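Local coordinates for hypothetical UPF0204 protein AF0625 (Archaeoglobus fulgidus, PDB 1YQE) that probably hydrolyses D-aminoacyl-tRNAs to free tRNA and D-amino acids, as a zinc-dependent deacylase that counteracts the toxicity of D-aminoacyl-tRNAs, at residues Asp22-Phe27 with Glu175-Ala180; Gly36-Tyr41 with Asp59-Lys64; Met117-Leu122 with Ile181-Met186; Val192-Thr197 with Tyr221-Leu226; Ile243-Lys248 with Ala253-Val258. All coordinates share one frame; numbering follows the deposited sequence.

Overall arrangement
The contacts fall into two groups. Contacts 1, 2 and 3 lie on or beside the mixed sheet; contacts 4 and 5 belong to the four-stranded parallel sheet, and the centres of contacts 1 and 4 lie 33 Å apart. Contacts 1 and 3 share helix 167-182 and meet where Ala176 CB lies 3.5 Å from Tyr120 CE1, while Leu25 of contact 1 packs on Tyr41 of contact 2. Contacts 4 and 5, centred 8 Å apart, are joined by a probable backbone hydrogen bond, Val194 N to Ile244 O, 3.0 Å. Pyrophosphate is bound by Arg79, His80, Ser81 and Glu156, among others, from strands 73-81 and 152-159; in contact 2 the side chain of Ile61 is about 13 Å from the bound pyrophosphate.

Contact 1: Asp22-Phe27 with Glu175-Ala180; sequences DNLLTF and EAMLDA
Asn23 O is gripped twice by Thr26, through OG1 at 2.8 Å and through the backbone N, and it also lies above one face of the Phe27 ring, toward its rim, the ring that meets Glu175 and Leu178. The contact sets the end of helix 15-24, with the type I turn Leu24-Phe27, against helix 167-182; both helices also pack on Val8 of strand 6-11, and so on the mixed sheet. Phe27 CG stands anti to its carbonyl carbon (chi1 -63°), which sends the ring toward the second helix. There Phe27 CD1 meets Leu178 CD2 at 3.5 Å, and Leu178 CB lies 3.9 Å from the same CD1. At the ring edge, near its plane, comes Glu175 N, 3.9 Å from Phe27 CE1. The aliphatic part of Glu175 passes the ring at about a right angle, CG being 4.0 Å from Phe27 CZ, and its carboxylate plane is turned 74° from the ring. That carboxylate is taken by Arg127 and Arg130, whose salt bridges hold the glutamate's outer end. Phe46 touches both Leu24 and Leu178. Beside the ring, Leu24 CD2 meets Met177 SD at 4.1 Å, the two side chains at about a right angle.

Contact 2: Gly36-Tyr41 with Asp59-Lys64; sequences GEFKLY and DHIDEK
Strand 38-42 directs Phe38 at the first turn of helix 61-65, where Ile61 and Lys64, three residues apart, receive it with no hydrogen bond between the two segments; His60 holds the N-cap position with a positive phi of 65°. The far end of the Phe38 ring does the touching. Phe38 CE2 lies 3.9 Å from Ile61 CD1, reached obliquely, while Lys64 CB comes to the ring edge near its plane, 3.9 Å from Phe38 CZ. Phe38 stands just after the turn of the beta hairpin 31-35/38-42, at one side of the mixed sheet, and the contact joins that hairpin to the short helix; Leu65 adds a further apolar contact with the ring. Glu37, in the turn itself, lays its CG 3.4 Å above the plane of the Phe38 ring, toward the rim. The extended chain of Glu37 carries OE2 to 3.9 Å from Lys64 CD. The charged ends stay apart, Glu37 OE2 to Lys64 NZ being 4.3 Å, beyond a salt bridge, and Lys64 NZ has a long, weak ion pair with Glu53.

Contact 3: Met117-Leu122 with Ile181-Met186; sequences MKNYVL and IRAEKM
Asn119 ND2 gives its N-H to Lys185 O at 2.9 Å, with the acceptor lying in the amide plane. The bond is almost straight, 171° at the hydrogen, and the donor stands nearly in line with the C=O bond. It ties helix 114-125 to the chain leaving the C-terminal end of helix 167-182, on the connection that runs to strand 189-194 of the parallel sheet. Ala183, where the backbone turns out of the helix, places its CB 3.5 Å from Asn119 CG and touches Asn119 CB at 3.7 Å. Asn119 CG is anti to the carbonyl carbon (chi1 -69°), which points the amide at this connection. The other end of the amide is held too: Asn119 OD1 accepts from Trp188 NE1, so bonds at both ends fix its rotation. One shell further out, the Trp188 ring takes cation-pi contacts from Lys118 and Lys185. Lys185 turns its chain away from Asn119, and its NZ forms a salt bridge with Asp187 OD1.

Contact 4: Val192-Thr197 with Tyr221-Leu226; sequences VGVGGT and YTFEHL
Phe223 reaches Val194 and Gly195 with the outer end of its ring alone. From CB, with CG anti to the carbonyl carbon (chi1 -71°), the ring is carried out of the loop 221-226; CB and CG make no contact with 192-197, and contact begins further out. At Phe223 CE1, Val194 CG1 lies 3.9 Å away, approaching obliquely, and Gly195 N stands 3.8 Å from the same CE1, in the ring plane at its edge. At the tip, Phe223 CZ meets Gly195 CA at 3.6 Å, again edge-on. The ring thus abuts bare backbone at Gly195, whose positive phi of 115° goes with backbone angles suited to glycine. This is the point where strand 189-194 of the four-stranded parallel alpha/beta sheet ends and its chain turns into the loop before helix 201-209. The loop makes hydrogen bonds: Gly195 O accepts from Gln203 NE2, and Gly196 N is hydrogen-bonded to Ser249 OG. Val254 of helix 252-265 packs on both Val194 and Phe223, joining the loop 221-226 to that helix. Leu226 adds a looser apolar touch, its CD1 being 4.4 Å from Val194 CG1.

Contact 5: Ile243-Lys248 with Ala253-Val258; sequences IIIDEK and AVKKIV
Apolar contacts come from Ile243 and Ile245, two residues apart on the strand, which both reach Val258 on the helix. Val258 CG1, anti to its backbone N (chi1 158°), is the shared branch: it lies 3.9 Å from Ile243 CG2 and 4.1 Å from Ile245 CG2. The side chains of Ile243 and Val258 lie alongside each other, pointing opposite ways, whereas Ile245 meets the valine at a slant. The other branch of Ile243 touches backbone, with CD1 3.8 Å from Val258 O. These side chains form part of the layer between strand 242-245 and helix 252-265, the first two elements of a beta-alpha-beta unit completed by strand 268-271; the short strand and helix segments run nearly antiparallel, 168° apart, with axes 10.7 Å from each other. Val194 and Val269, from the strands on either side, also touch Val258. The aliphatic part of Lys255 adds a marginal contact, its CD 4.4 Å from Ile245 CD1. Among polar bonds, Asp246 OD1 uses its anti lone pair to accept from Lys248 N at 3.2 Å, an Asx turn just after the strand. Glu247 hydrogen-bonds through its two carboxylate oxygens to Ser272 OG and Lys273 N at the start of helix 272-278.

Contact 1: Asp22-Phe27 with Glu175-Ala180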
# COMPACT_ATOMS: atom_id res chain seq x y z
N ASP A 22 4.29 7.44 -17.50
CA ASP A 22 4.17 8.47 -18.53
C ASP A 22 3.43 9.71 -18.04
O ASP A 22 3.79 10.83 -18.38
CB ASP A 22 3.46 7.92 -19.78
CG ASP A 22 4.30 6.88 -20.51
OD1 ASP A 22 5.52 7.09 -20.64
OD2 ASP A 22 3.72 5.88 -20.97
N ASN A 23 2.39 9.51 -17.23
CA ASN A 23 1.63 10.63 -16.70
C ASN A 23 2.41 11.40 -15.64
O ASN A 23 2.38 12.63 -15.61
CB ASN A 23 0.30 10.14 -16.13
CG ASN A 23 -0.69 9.75 -17.22
OD1 ASN A 23 -1.18 10.60 -17.96
ND2 ASN A 23 -0.98 8.45 -17.33
N LEU A 24 3.12 10.67 -14.79
CA LEU A 24 3.94 11.26 -13.73
C LEU A 24 5.06 12.11 -14.34
O LEU A 24 5.47 13.12 -13.75
CB LEU A 24 4.55 10.14 -12.87
CG LEU A 24 4.12 9.91 -11.41
CD1 LEU A 24 2.67 10.25 -11.20
CD2 LEU A 24 4.39 8.45 -11.06
N LEU A 25 5.53 11.71 -15.51
CA LEU A 25 6.61 12.42 -16.20
C LEU A 25 6.23 13.82 -16.69
O LEU A 25 7.11 14.63 -16.96
CB LEU A 25 7.10 11.59 -17.38
CG LEU A 25 7.90 10.33 -17.03
CD1 LEU A 25 8.07 9.46 -18.28
CD2 LEU A 25 9.26 10.74 -16.46
N THR A 26 4.94 14.10 -16.80
CA THR A 26 4.51 15.42 -17.27
C THR A 26 4.28 16.38 -16.11
O THR A 26 4.07 17.58 -16.32
CB THR A 26 3.21 15.33 -18.08
OG1 THR A 26 2.15 14.85 -17.24
CG2 THR A 26 3.38 14.38 -19.25
N PHE A 27 4.33 15.86 -14.89
CA PHE A 27 4.10 16.67 -13.69
C PHE A 27 5.30 17.51 -13.25
O PHE A 27 5.16 18.37 -12.38
CB PHE A 27 3.66 15.78 -12.54
CG PHE A 27 2.36 15.06 -12.78
CD1 PHE A 27 1.94 14.05 -11.93
CD2 PHE A 27 1.54 15.41 -13.86
CE1 PHE A 27 0.73 13.40 -12.14
CE2 PHE A 27 0.33 14.76 -14.08
CZ PHE A 27 -0.08 13.76 -13.22
N GLU A 175 -2.34 11.49 -10.76
CA GLU A 175 -2.73 12.73 -10.09
C GLU A 175 -2.88 12.51 -8.59
O GLU A 175 -2.45 13.34 -7.79
CB GLU A 175 -4.04 13.26 -10.65
CG GLU A 175 -3.91 14.03 -11.96
CD GLU A 175 -5.21 14.70 -12.37
OE1 GLU A 175 -5.91 15.23 -11.49
OE2 GLU A 175 -5.52 14.69 -13.58
N ALA A 176 -3.49 11.39 -8.21
CA ALA A 176 -3.68 11.09 -6.80
C ALA A 176 -2.31 10.91 -6.14
O ALA A 176 -2.11 11.35 -5.02
CB ALA A 176 -4.53 9.84 -6.63
N MET A 177 -1.38 10.29 -6.85
CA MET A 177 -0.03 10.10 -6.31
C MET A 177 0.66 11.44 -6.10
O MET A 177 1.30 11.65 -5.08
CB MET A 177 0.83 9.26 -7.26
CG MET A 177 0.47 7.79 -7.33
SD MET A 177 1.68 6.93 -8.37
CE MET A 177 2.66 6.12 -7.16
N LEU A 178 0.54 12.34 -7.07
CA LEU A 178 1.17 13.64 -6.93
C LEU A 178 0.63 14.38 -5.71
O LEU A 178 1.39 15.02 -4.99
CB LEU A 178 0.96 14.49 -8.19
CG LEU A 178 1.69 15.84 -8.22
CD1 LEU A 178 3.18 15.64 -7.99
CD2 LEU A 178 1.45 16.52 -9.56
N ASP A 179 -0.68 14.28 -5.48
CA ASP A 179 -1.30 14.92 -4.32
C ASP A 179 -0.79 14.29 -3.03
O ASP A 179 -0.59 14.98 -2.03
CB ASP A 179 -2.82 14.79 -4.36
CG ASP A 179 -3.46 15.73 -5.36
OD1 ASP A 179 -2.75 16.59 -5.92
OD2 ASP A 179 -4.68 15.61 -5.57
N ALA A 180 -0.59 12.97 -3.05
CA ALA A 180 -0.10 12.27 -1.88
C ALA A 180 1.33 12.69 -1.59
O ALA A 180 1.71 12.93 -0.44
CB ALA A 180 -0.16 10.76 -2.10

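Contact 2: Gly36-Tyr41 with Asp59-Lys64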
# COMPACT_ATOMS: atom_id res chain seq x y z
N GLY A 36 23.35 1.47 -13.21
CA GLY A 36 23.13 0.09 -12.83
C GLY A 36 22.05 -0.55 -13.68
O GLY A 36 21.99 -0.33 -14.89
N GLU A 37 21.19 -1.33 -13.04
CA GLU A 37 20.11 -2.02 -13.74
C GLU A 37 18.85 -1.17 -13.88
O GLU A 37 17.84 -1.65 -14.41
CB GLU A 37 19.76 -3.31 -12.98
CG GLU A 37 19.46 -3.08 -11.51
CD GLU A 37 18.94 -4.32 -10.80
OE1 GLU A 37 17.85 -4.80 -11.18
OE2 GLU A 37 19.62 -4.81 -9.88
N PHE A 38 18.90 0.08 -13.43
CA PHE A 38 17.71 0.93 -13.49
C PHE A 38 17.75 2.12 -14.44
O PHE A 38 18.80 2.53 -14.94
CB PHE A 38 17.38 1.48 -12.09
CG PHE A 38 17.43 0.45 -11.01
CD1 PHE A 38 18.59 0.27 -10.26
CD2 PHE A 38 16.31 -0.34 -10.72
CE1 PHE A 38 18.64 -0.68 -9.24
CE2 PHE A 38 16.36 -1.29 -9.70
CZ PHE A 38 17.52 -1.46 -8.96
N LYS A 39 16.57 2.67 -14.67
CA LYS A 39 16.37 3.86 -15.49
C LYS A 39 15.77 4.84 -14.49
O LYS A 39 14.64 4.67 -14.04
CB LYS A 39 15.38 3.59 -16.62
CG LYS A 39 15.85 2.55 -17.63
CD LYS A 39 14.78 2.25 -18.68
CE LYS A 39 14.49 3.47 -19.54
NZ LYS A 39 15.71 3.92 -20.27
N LEU A 40 16.55 5.85 -14.11
CA LEU A 40 16.08 6.83 -13.14
C LEU A 40 15.65 8.13 -13.80
O LEU A 40 16.28 8.58 -14.75
CB LEU A 40 17.18 7.12 -12.12
CG LEU A 40 17.86 5.95 -11.42
CD1 LEU A 40 18.95 6.48 -10.50
CD2 LEU A 40 16.83 5.14 -10.63
N TYR A 41 14.57 8.71 -13.29
CA TYR A 41 14.07 9.98 -13.80
C TYR A 41 14.10 10.92 -12.61
O TYR A 41 13.43 10.69 -11.60
CB TYR A 41 12.65 9.83 -14.33
CG TYR A 41 12.51 8.80 -15.43
CD1 TYR A 41 12.43 7.44 -15.13
CD2 TYR A 41 12.50 9.17 -16.77
CE1 TYR A 41 12.34 6.48 -16.14
CE2 TYR A 41 12.41 8.22 -17.79
CZ TYR A 41 12.33 6.88 -17.46
OH TYR A 41 12.24 5.92 -18.46
N ASP A 59 12.65 -8.13 -3.89
CA ASP A 59 13.15 -8.04 -2.52
C ASP A 59 14.45 -7.23 -2.51
O ASP A 59 15.29 -7.38 -3.40
CB ASP A 59 13.43 -9.45 -1.96
CG ASP A 59 12.19 -10.12 -1.38
OD1 ASP A 59 12.21 -11.36 -1.20
OD2 ASP A 59 11.20 -9.42 -1.08
N HIS A 60 14.61 -6.37 -1.50
CA HIS A 60 15.81 -5.54 -1.35
C HIS A 60 16.03 -4.50 -2.44
O HIS A 60 17.11 -3.92 -2.54
CB HIS A 60 17.05 -6.43 -1.24
CG HIS A 60 17.04 -7.34 -0.06
ND1 HIS A 60 17.06 -6.88 1.24
CD2 HIS A 60 16.98 -8.69 0.03
CE1 HIS A 60 17.01 -7.90 2.07
NE2 HIS A 60 16.96 -9.01 1.36
N ILE A 61 15.01 -4.24 -3.26
CA ILE A 61 15.19 -3.27 -4.33
C ILE A 61 15.40 -1.86 -3.78
O ILE A 61 16.00 -1.01 -4.45
CB ILE A 61 13.99 -3.27 -5.30
CG1 ILE A 61 14.37 -2.52 -6.58
CG2 ILE A 61 12.76 -2.66 -4.64
CD1 ILE A 61 13.32 -2.57 -7.66
N ASP A 62 14.93 -1.60 -2.57
CA ASP A 62 15.11 -0.28 -1.97
C ASP A 62 16.59 -0.05 -1.67
O ASP A 62 17.10 1.06 -1.86
CB ASP A 62 14.29 -0.12 -0.68
CG ASP A 62 14.53 -1.24 0.32
OD1 ASP A 62 14.32 -1.00 1.53
OD2 ASP A 62 14.92 -2.35 -0.10
N GLU A 63 17.28 -1.09 -1.22
CA GLU A 63 18.70 -1.00 -0.91
C GLU A 63 19.49 -0.76 -2.19
O GLU A 63 20.45 0.01 -2.20
CB GLU A 63 19.21 -2.29 -0.26
CG GLU A 63 18.48 -2.71 1.00
CD GLU A 63 19.06 -3.97 1.63
OE1 GLU A 63 19.36 -4.93 0.88
OE2 GLU A 63 19.23 -4.00 2.86
N LYS A 64 19.09 -1.44 -3.26
CA LYS A 64 19.75 -1.31 -4.56
C LYS A 64 19.61 0.11 -5.12
O LYS A 64 20.59 0.69 -5.60
CB LYS A 64 19.15 -2.31 -5.55
CG LYS A 64 19.30 -3.76 -5.13
CD LYS A 64 18.62 -4.70 -6.09
CE LYS A 64 18.80 -6.14 -5.65
NZ LYS A 64 18.17 -7.10 -6.60

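Contact 3: Met117-Leu122 with Ile181-Met186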
# COMPACT_ATOMS: atom_id res chain seq x y z
N MET A 117 -0.31 6.45 2.07
CA MET A 117 -1.38 5.61 1.57
C MET A 117 -2.71 6.34 1.80
O MET A 117 -3.56 6.38 0.91
CB MET A 117 -1.40 4.28 2.31
CG MET A 117 -0.19 3.42 2.05
SD MET A 117 -0.08 2.12 3.29
CE MET A 117 -1.49 1.08 2.82
N LYS A 118 -2.87 6.93 2.98
CA LYS A 118 -4.09 7.65 3.33
C LYS A 118 -4.31 8.87 2.45
O LYS A 118 -5.40 9.08 1.92
CB LYS A 118 -4.05 8.09 4.80
CG LYS A 118 -5.30 8.85 5.28
CD LYS A 118 -6.56 7.96 5.31
CE LYS A 118 -7.73 8.67 6.00
NZ LYS A 118 -8.92 7.78 6.17
N ASN A 119 -3.27 9.69 2.31
CA ASN A 119 -3.39 10.90 1.49
C ASN A 119 -3.68 10.55 0.04
O ASN A 119 -4.40 11.27 -0.65
CB ASN A 119 -2.11 11.73 1.63
CG ASN A 119 -1.98 12.33 3.02
OD1 ASN A 119 -2.96 12.77 3.60
ND2 ASN A 119 -0.76 12.35 3.56
N TYR A 120 -3.13 9.42 -0.41
CA TYR A 120 -3.38 8.96 -1.77
C TYR A 120 -4.86 8.60 -1.92
O TYR A 120 -5.51 9.02 -2.87
CB TYR A 120 -2.54 7.73 -2.08
CG TYR A 120 -2.95 7.04 -3.37
CD1 TYR A 120 -2.51 7.51 -4.60
CD2 TYR A 120 -3.81 5.93 -3.35
CE1 TYR A 120 -2.90 6.89 -5.79
CE2 TYR A 120 -4.21 5.31 -4.53
CZ TYR A 120 -3.75 5.80 -5.75
OH TYR A 120 -4.12 5.19 -6.93
N VAL A 121 -5.38 7.82 -0.99
CA VAL A 121 -6.77 7.40 -1.06
C VAL A 121 -7.76 8.57 -1.03
O VAL A 121 -8.74 8.57 -1.78
CB VAL A 121 -7.10 6.41 0.08
CG1 VAL A 121 -8.61 6.14 0.14
CG2 VAL A 121 -6.34 5.12 -0.15
N LEU A 122 -7.50 9.57 -0.19
CA LEU A 122 -8.40 10.71 -0.14
C LEU A 122 -8.32 11.55 -1.41
O LEU A 122 -9.32 12.13 -1.85
CB LEU A 122 -8.10 11.57 1.09
CG LEU A 122 -8.35 10.90 2.44
CD1 LEU A 122 -8.03 11.88 3.56
CD2 LEU A 122 -9.80 10.43 2.55
N ILE A 181 2.13 12.79 -2.65
CA ILE A 181 3.52 13.19 -2.53
C ILE A 181 3.69 14.60 -1.95
O ILE A 181 4.63 14.86 -1.20
CB ILE A 181 4.23 13.09 -3.91
CG1 ILE A 181 4.53 11.61 -4.21
CG2 ILE A 181 5.49 13.94 -3.93
CD1 ILE A 181 4.79 11.33 -5.68
N ARG A 182 2.78 15.50 -2.29
CA ARG A 182 2.85 16.88 -1.80
C ARG A 182 2.12 17.11 -0.48
O ARG A 182 2.31 18.16 0.16
CB ARG A 182 2.28 17.83 -2.86
CG ARG A 182 3.07 17.91 -4.16
CD ARG A 182 2.30 18.76 -5.17
NE ARG A 182 3.03 18.96 -6.42
CZ ARG A 182 2.49 19.52 -7.51
NH1 ARG A 182 1.23 19.92 -7.50
NH2 ARG A 182 3.22 19.68 -8.61
N ALA A 183 1.30 16.15 -0.06
CA ALA A 183 0.51 16.25 1.16
C ALA A 183 1.30 16.54 2.43
O ALA A 183 2.37 15.98 2.65
CB ALA A 183 -0.33 14.98 1.36
N GLU A 184 0.76 17.40 3.28
CA GLU A 184 1.43 17.74 4.52
C GLU A 184 0.89 17.03 5.76
O GLU A 184 1.62 16.83 6.73
CB GLU A 184 1.40 19.26 4.71
CG GLU A 184 2.12 19.97 3.59
CD GLU A 184 2.23 21.46 3.80
OE1 GLU A 184 1.19 22.14 3.76
OE2 GLU A 184 3.36 21.93 4.02
N LYS A 185 -0.38 16.63 5.73
CA LYS A 185 -0.96 15.95 6.89
C LYS A 185 -0.38 14.55 7.02
O LYS A 185 -0.59 13.68 6.16
CB LYS A 185 -2.48 15.90 6.76
CG LYS A 185 -3.20 15.34 7.99
CD LYS A 185 -4.69 15.65 7.93
CE LYS A 185 -5.45 15.01 9.09
NZ LYS A 185 -4.96 15.48 10.41
N MET A 186 0.36 14.33 8.11
CA MET A 186 1.02 13.06 8.39
C MET A 186 0.68 12.56 9.79
O MET A 186 1.46 11.80 10.38
CB MET A 186 2.54 13.24 8.31
CG MET A 186 3.07 13.90 7.06
SD MET A 186 3.22 12.75 5.70
CE MET A 186 4.64 11.81 6.24

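Contact 4: Val192-Thr197 with Tyr221-Leu226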
# COMPACT_ATOMS: atom_id res chain seq x y z
N VAL A 192 -3.33 -1.53 12.50
CA VAL A 192 -3.05 -2.75 11.77
C VAL A 192 -4.44 -3.36 11.81
O VAL A 192 -5.10 -3.33 12.85
CB VAL A 192 -2.07 -3.67 12.52
CG1 VAL A 192 -2.17 -5.08 11.96
CG2 VAL A 192 -0.64 -3.17 12.34
N GLY A 193 -4.91 -3.89 10.69
CA GLY A 193 -6.25 -4.47 10.69
C GLY A 193 -6.21 -5.98 10.68
O GLY A 193 -5.32 -6.58 10.08
N VAL A 194 -7.18 -6.59 11.35
CA VAL A 194 -7.26 -8.04 11.43
C VAL A 194 -8.69 -8.50 11.13
O VAL A 194 -9.62 -8.12 11.83
CB VAL A 194 -6.84 -8.55 12.83
CG1 VAL A 194 -7.04 -10.07 12.92
CG2 VAL A 194 -5.38 -8.20 13.10
N GLY A 195 -8.84 -9.30 10.09
CA GLY A 195 -10.14 -9.81 9.72
C GLY A 195 -10.62 -9.30 8.38
O GLY A 195 -10.09 -8.32 7.86
N GLY A 196 -11.61 -9.98 7.81
CA GLY A 196 -12.16 -9.58 6.53
C GLY A 196 -11.72 -10.41 5.34
O GLY A 196 -10.80 -11.21 5.44
N THR A 197 -12.40 -10.22 4.22
CA THR A 197 -12.06 -10.92 2.99
C THR A 197 -10.87 -10.19 2.35
O THR A 197 -10.48 -9.12 2.83
CB THR A 197 -13.26 -10.94 2.02
OG1 THR A 197 -13.82 -9.63 1.93
CG2 THR A 197 -14.32 -11.91 2.52
N TYR A 221 -8.25 -15.54 5.94
CA TYR A 221 -7.54 -16.76 5.54
C TYR A 221 -6.16 -16.90 6.20
O TYR A 221 -5.52 -17.94 6.10
CB TYR A 221 -7.43 -16.87 4.00
CG TYR A 221 -6.55 -15.85 3.30
CD1 TYR A 221 -5.16 -15.91 3.42
CD2 TYR A 221 -7.11 -14.84 2.51
CE1 TYR A 221 -4.34 -14.99 2.77
CE2 TYR A 221 -6.29 -13.91 1.85
CZ TYR A 221 -4.91 -13.99 1.99
OH TYR A 221 -4.09 -13.08 1.35
N THR A 222 -5.72 -15.85 6.89
CA THR A 222 -4.43 -15.88 7.57
C THR A 222 -4.54 -16.19 9.07
O THR A 222 -3.53 -16.45 9.73
CB THR A 222 -3.70 -14.52 7.45
OG1 THR A 222 -4.36 -13.56 8.30
CG2 THR A 222 -3.73 -14.02 6.02
N PHE A 223 -5.76 -16.18 9.61
CA PHE A 223 -5.99 -16.42 11.04
C PHE A 223 -5.20 -17.55 11.69
O PHE A 223 -4.57 -17.36 12.73
CB PHE A 223 -7.48 -16.64 11.35
CG PHE A 223 -8.34 -15.40 11.22
CD1 PHE A 223 -7.77 -14.15 11.01
CD2 PHE A 223 -9.72 -15.50 11.33
CE1 PHE A 223 -8.57 -13.01 10.91
CE2 PHE A 223 -10.53 -14.37 11.23
CZ PHE A 223 -9.96 -13.12 11.02
N GLU A 224 -5.26 -18.74 11.09
CA GLU A 224 -4.59 -19.92 11.64
C GLU A 224 -3.07 -19.83 11.68
O GLU A 224 -2.42 -20.56 12.44
CB GLU A 224 -4.98 -21.17 10.85
CG GLU A 224 -6.45 -21.53 10.89
CD GLU A 224 -7.33 -20.52 10.18
OE1 GLU A 224 -6.88 -19.91 9.19
OE2 GLU A 224 -8.49 -20.34 10.62
N HIS A 225 -2.49 -18.96 10.86
CA HIS A 225 -1.05 -18.81 10.80
C HIS A 225 -0.51 -17.59 11.55
O HIS A 225 0.70 -17.42 11.66
CB HIS A 225 -0.59 -18.77 9.35
CG HIS A 225 -0.73 -20.08 8.64
ND1 HIS A 225 0.07 -21.17 8.92
CD2 HIS A 225 -1.59 -20.49 7.67
CE1 HIS A 225 -0.28 -22.18 8.15
NE2 HIS A 225 -1.28 -21.80 7.38
N LEU A 226 -1.41 -16.75 12.04
CA LEU A 226 -1.00 -15.56 12.78
C LEU A 226 -0.62 -15.94 14.20
O LEU A 226 -1.18 -16.86 14.77
CB LEU A 226 -2.14 -14.55 12.85
CG LEU A 226 -2.68 -13.86 11.60
CD1 LEU A 226 -3.89 -13.03 12.00
CD2 LEU A 226 -1.60 -12.97 10.98

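Contact 5: Ile243-Lys248 with Ala253-Val258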
# COMPACT_ATOMS: atom_id res chain seq x y z
N ILE A 243 -5.13 -1.60 16.83
CA ILE A 243 -5.40 -2.80 16.05
C ILE A 243 -6.91 -2.71 15.87
O ILE A 243 -7.64 -2.59 16.85
CB ILE A 243 -5.10 -4.12 16.79
CG1 ILE A 243 -3.61 -4.26 17.06
CG2 ILE A 243 -5.56 -5.31 15.92
CD1 ILE A 243 -3.23 -5.50 17.85
N ILE A 244 -7.38 -2.72 14.63
CA ILE A 244 -8.81 -2.67 14.38
C ILE A 244 -9.23 -4.06 13.93
O ILE A 244 -8.56 -4.67 13.11
CB ILE A 244 -9.16 -1.65 13.27
CG1 ILE A 244 -8.87 -0.23 13.75
CG2 ILE A 244 -10.63 -1.78 12.88
CD1 ILE A 244 -8.95 0.81 12.66
N ILE A 245 -10.34 -4.56 14.48
CA ILE A 245 -10.82 -5.88 14.10
C ILE A 245 -12.14 -5.79 13.36
O ILE A 245 -12.96 -4.90 13.61
CB ILE A 245 -11.03 -6.79 15.34
CG1 ILE A 245 -11.98 -6.12 16.33
CG2 ILE A 245 -9.69 -7.12 15.99
CD1 ILE A 245 -12.39 -7.01 17.49
N ASP A 246 -12.33 -6.71 12.42
CA ASP A 246 -13.58 -6.79 11.67
C ASP A 246 -14.37 -7.74 12.56
O ASP A 246 -14.30 -8.95 12.40
CB ASP A 246 -13.33 -7.42 10.29
CG ASP A 246 -14.59 -7.51 9.46
OD1 ASP A 246 -15.67 -7.75 10.04
OD2 ASP A 246 -14.51 -7.37 8.22
N GLU A 247 -15.11 -7.17 13.50
CA GLU A 247 -15.89 -7.94 14.47
C GLU A 247 -16.78 -9.05 13.92
O GLU A 247 -17.16 -9.96 14.65
CB GLU A 247 -16.72 -7.00 15.36
CG GLU A 247 -17.72 -6.11 14.64
CD GLU A 247 -17.13 -4.78 14.21
OE1 GLU A 247 -16.24 -4.78 13.33
OE2 GLU A 247 -17.56 -3.74 14.74
N LYS A 248 -17.09 -8.99 12.63
CA LYS A 248 -17.93 -10.01 12.02
C LYS A 248 -17.08 -11.09 11.37
O LYS A 248 -17.59 -12.14 10.97
CB LYS A 248 -18.87 -9.37 10.98
CG LYS A 248 -19.75 -10.37 10.25
CD LYS A 248 -20.77 -9.69 9.35
CE LYS A 248 -21.79 -8.89 10.15
NZ LYS A 248 -22.87 -8.36 9.28
N ALA A 253 -10.68 -17.21 18.73
CA ALA A 253 -9.30 -17.68 18.70
C ALA A 253 -8.36 -16.56 18.27
O ALA A 253 -7.34 -16.30 18.92
CB ALA A 253 -9.16 -18.86 17.75
N VAL A 254 -8.70 -15.89 17.18
CA VAL A 254 -7.85 -14.80 16.69
C VAL A 254 -7.95 -13.58 17.59
O VAL A 254 -6.99 -12.83 17.73
CB VAL A 254 -8.21 -14.43 15.21
CG1 VAL A 254 -9.59 -13.82 15.14
CG2 VAL A 254 -7.16 -13.50 14.64
N LYS A 255 -9.11 -13.37 18.23
CA LYS A 255 -9.26 -12.23 19.12
C LYS A 255 -8.31 -12.37 20.31
O LYS A 255 -7.84 -11.39 20.87
CB LYS A 255 -10.70 -12.11 19.63
CG LYS A 255 -11.70 -11.75 18.53
CD LYS A 255 -12.98 -11.12 19.09
CE LYS A 255 -13.71 -12.04 20.05
NZ LYS A 255 -14.94 -11.39 20.60
N LYS A 256 -8.01 -13.61 20.67
CA LYS A 256 -7.10 -13.87 21.78
C LYS A 256 -5.69 -13.39 21.45
O LYS A 256 -5.06 -12.70 22.25
CB LYS A 256 -7.07 -15.37 22.11
CG LYS A 256 -6.16 -15.71 23.28
CD LYS A 256 -6.12 -17.21 23.53
CE LYS A 256 -5.15 -17.57 24.64
NZ LYS A 256 -5.08 -19.05 24.85
N ILE A 257 -5.19 -13.75 20.27
CA ILE A 257 -3.85 -13.34 19.89
C ILE A 257 -3.82 -11.85 19.61
O ILE A 257 -2.79 -11.21 19.79
CB ILE A 257 -3.33 -14.12 18.66
CG1 ILE A 257 -4.13 -13.76 17.42
CG2 ILE A 257 -3.42 -15.62 18.93
CD1 ILE A 257 -3.64 -14.46 16.17
N VAL A 258 -4.94 -11.29 19.16
CA VAL A 258 -5.01 -9.86 18.91
C VAL A 258 -4.82 -9.14 20.24
O VAL A 258 -4.01 -8.23 20.36
CB VAL A 258 -6.36 -9.45 18.28
CG1 VAL A 258 -6.64 -7.96 18.53
CG2 VAL A 258 -6.34 -9.73 16.79